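Local coordinates for surface-associated protein (Methylococcus capsulatus, PDB 2VOV) that binds copper and, as a secreted protein, probably serves copper homeostasis in this methanotroph, at residues A[96-102]-A[132-136]. Numbering follows the deposited sequence.
Sequences LAIGKTS and HTGKW. With CU (copper (II) ion), chain C.
Residues 96-99 are extended (Ala97 -101/141, Ile98 -123/138) and end strand 92-99, an outermost strand of a four-stranded antiparallel sheet. A type I turn, Gly99 to Ser102, follows. Residues 132-134 are loop: Thr133 (-96/-14) turns into Gly134 (-78/-179). They lead into strand 135-141, which pairs antiparallel with strand 290-302 in the mixed sheet. In register, Gly99 CA faces Thr133 CA at 5.0 Å and Ile98 CA faces Gly134 CA at 5.1 Å.

Lys135 has the most surface covered. Its CB points toward 96-102. With chi1, chi2 and chi4 all m and chi3 t, the kinked chain crosses to residues 96-99. Leu96 CD2 lies 3.7 Å from Lys135 CB, and Ile98 CG2 lies 4.2 Å from Lys135 CG. Lys135 NZ donates to Ala97 O at 2.8 Å.

Gly99 N donates to Thr133 O at 2.9 Å, nearly straight at 170°. This is the one backbone hydrogen bond between the segments. A CB on Gly99 would sit tightly against Thr133 CB, so glycine suits the close approach. Thr133, chi1 p, sets OG1 3.2 Å from Ser102 CB.

Ser102 N and OG donate hydrogen bonds to Gly99 O at 3.0 and 2.7 Å; OG is also bonded to Asn298 N.

His132 CB points away from 96-102, and His132 ND1 binds copper at 2.0 Å. His203 is the other protein ligand; water 1 lies 2.5 Å from the metal. The kynurenine at position 130 accepts from the backbone of His132 and Thr133.

One backbone bond, one lysine-to-carbonyl bond and aliphatic contacts join the edge of the four-stranded sheet to the copper-ligand loop and the start of strand 135-141. Lys135 NZ also bonds to Ser72 O, so its charge is met by backbone carbonyls.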
# COMPACT_ATOMS: atom_id res chain seq x y z
N LEU A 96 -8.28 4.48 10.78
CA LEU A 96 -7.47 3.30 11.09
C LEU A 96 -6.05 3.76 11.44
O LEU A 96 -5.68 4.91 11.18
CB LEU A 96 -7.47 2.28 9.92
CG LEU A 96 -7.21 2.71 8.47
CD1 LEU A 96 -8.31 3.60 7.91
CD2 LEU A 96 -5.84 3.38 8.28
N ALA A 97 -5.28 2.87 12.05
CA ALA A 97 -3.90 3.17 12.42
C ALA A 97 -2.89 2.56 11.45
O ALA A 97 -3.06 1.43 10.98
CB ALA A 97 -3.62 2.72 13.84
N ILE A 98 -1.84 3.32 11.17
CA ILE A 98 -0.77 2.89 10.27
C ILE A 98 0.58 2.93 10.97
O ILE A 98 0.87 3.87 11.72
CB ILE A 98 -0.73 3.73 8.97
CG1 ILE A 98 -0.69 5.23 9.26
CG2 ILE A 98 -1.94 3.37 8.10
CD1 ILE A 98 -0.58 6.09 8.04
N GLY A 99 1.39 1.91 10.75
CA GLY A 99 2.69 1.80 11.41
C GLY A 99 3.62 2.95 11.11
O GLY A 99 3.68 3.46 10.00
N LYS A 100 4.36 3.36 12.14
CA LYS A 100 5.33 4.44 12.09
C LYS A 100 6.12 4.61 10.78
O LYS A 100 6.19 5.70 10.22
CB LYS A 100 6.29 4.29 13.27
CG LYS A 100 7.17 5.49 13.52
CD LYS A 100 8.19 5.21 14.62
CE LYS A 100 7.54 5.09 15.98
NZ LYS A 100 8.55 5.04 17.10
N THR A 101 6.74 3.53 10.30
CA THR A 101 7.58 3.60 9.11
C THR A 101 7.03 2.78 7.94
O THR A 101 7.74 2.51 6.97
CB THR A 101 9.02 3.11 9.40
OG1 THR A 101 8.98 1.79 9.94
CG2 THR A 101 9.70 4.04 10.41
N SER A 102 5.76 2.42 8.03
CA SER A 102 5.20 1.39 7.15
C SER A 102 5.31 1.63 5.64
O SER A 102 5.42 0.67 4.89
CB SER A 102 3.75 1.10 7.56
OG SER A 102 2.98 2.30 7.67
N HIS A 132 1.46 -5.36 5.98
CA HIS A 132 0.52 -5.60 7.07
C HIS A 132 0.55 -4.56 8.18
O HIS A 132 -0.34 -4.54 9.01
CB HIS A 132 0.64 -7.03 7.61
CG HIS A 132 0.09 -8.06 6.66
ND1 HIS A 132 0.90 -8.92 5.94
CD2 HIS A 132 -1.19 -8.37 6.33
CE1 HIS A 132 0.13 -9.70 5.19
NE2 HIS A 132 -1.14 -9.39 5.41
N THR A 133 1.54 -3.66 8.18
CA THR A 133 1.49 -2.53 9.11
C THR A 133 0.91 -1.27 8.47
O THR A 133 0.56 -0.32 9.16
CB THR A 133 2.84 -2.24 9.78
OG1 THR A 133 3.79 -1.84 8.79
CG2 THR A 133 3.34 -3.47 10.56
N GLY A 134 0.82 -1.27 7.14
CA GLY A 134 -0.11 -0.38 6.43
C GLY A 134 -1.51 -0.98 6.54
O GLY A 134 -1.71 -2.02 7.16
N LYS A 135 -2.48 -0.30 5.93
CA LYS A 135 -3.88 -0.76 5.96
C LYS A 135 -4.48 -0.73 4.56
O LYS A 135 -4.19 0.18 3.77
CB LYS A 135 -4.71 0.12 6.90
CG LYS A 135 -4.35 -0.05 8.37
CD LYS A 135 -4.76 -1.43 8.89
CE LYS A 135 -4.75 -1.51 10.41
NZ LYS A 135 -3.42 -1.37 11.01
N TRP A 136 -5.34 -1.70 4.30
CA TRP A 136 -5.94 -1.92 2.99
C TRP A 136 -7.41 -1.58 2.95
O TRP A 136 -8.13 -1.78 3.94
CB TRP A 136 -5.74 -3.38 2.57
CG TRP A 136 -4.31 -3.68 2.30
CD1 TRP A 136 -3.35 -4.00 3.21
CD2 TRP A 136 -3.67 -3.65 1.02
NE1 TRP A 136 -2.13 -4.20 2.58
CE2 TRP A 136 -2.30 -3.98 1.23
CE3 TRP A 136 -4.10 -3.38 -0.28
CZ2 TRP A 136 -1.38 -4.04 0.18
CZ3 TRP A 136 -3.18 -3.45 -1.32
CH2 TRP A 136 -1.83 -3.77 -1.08
CU CU C . 2.86 -9.21 6.25
O HOH W 1 2.35 -10.36 8.42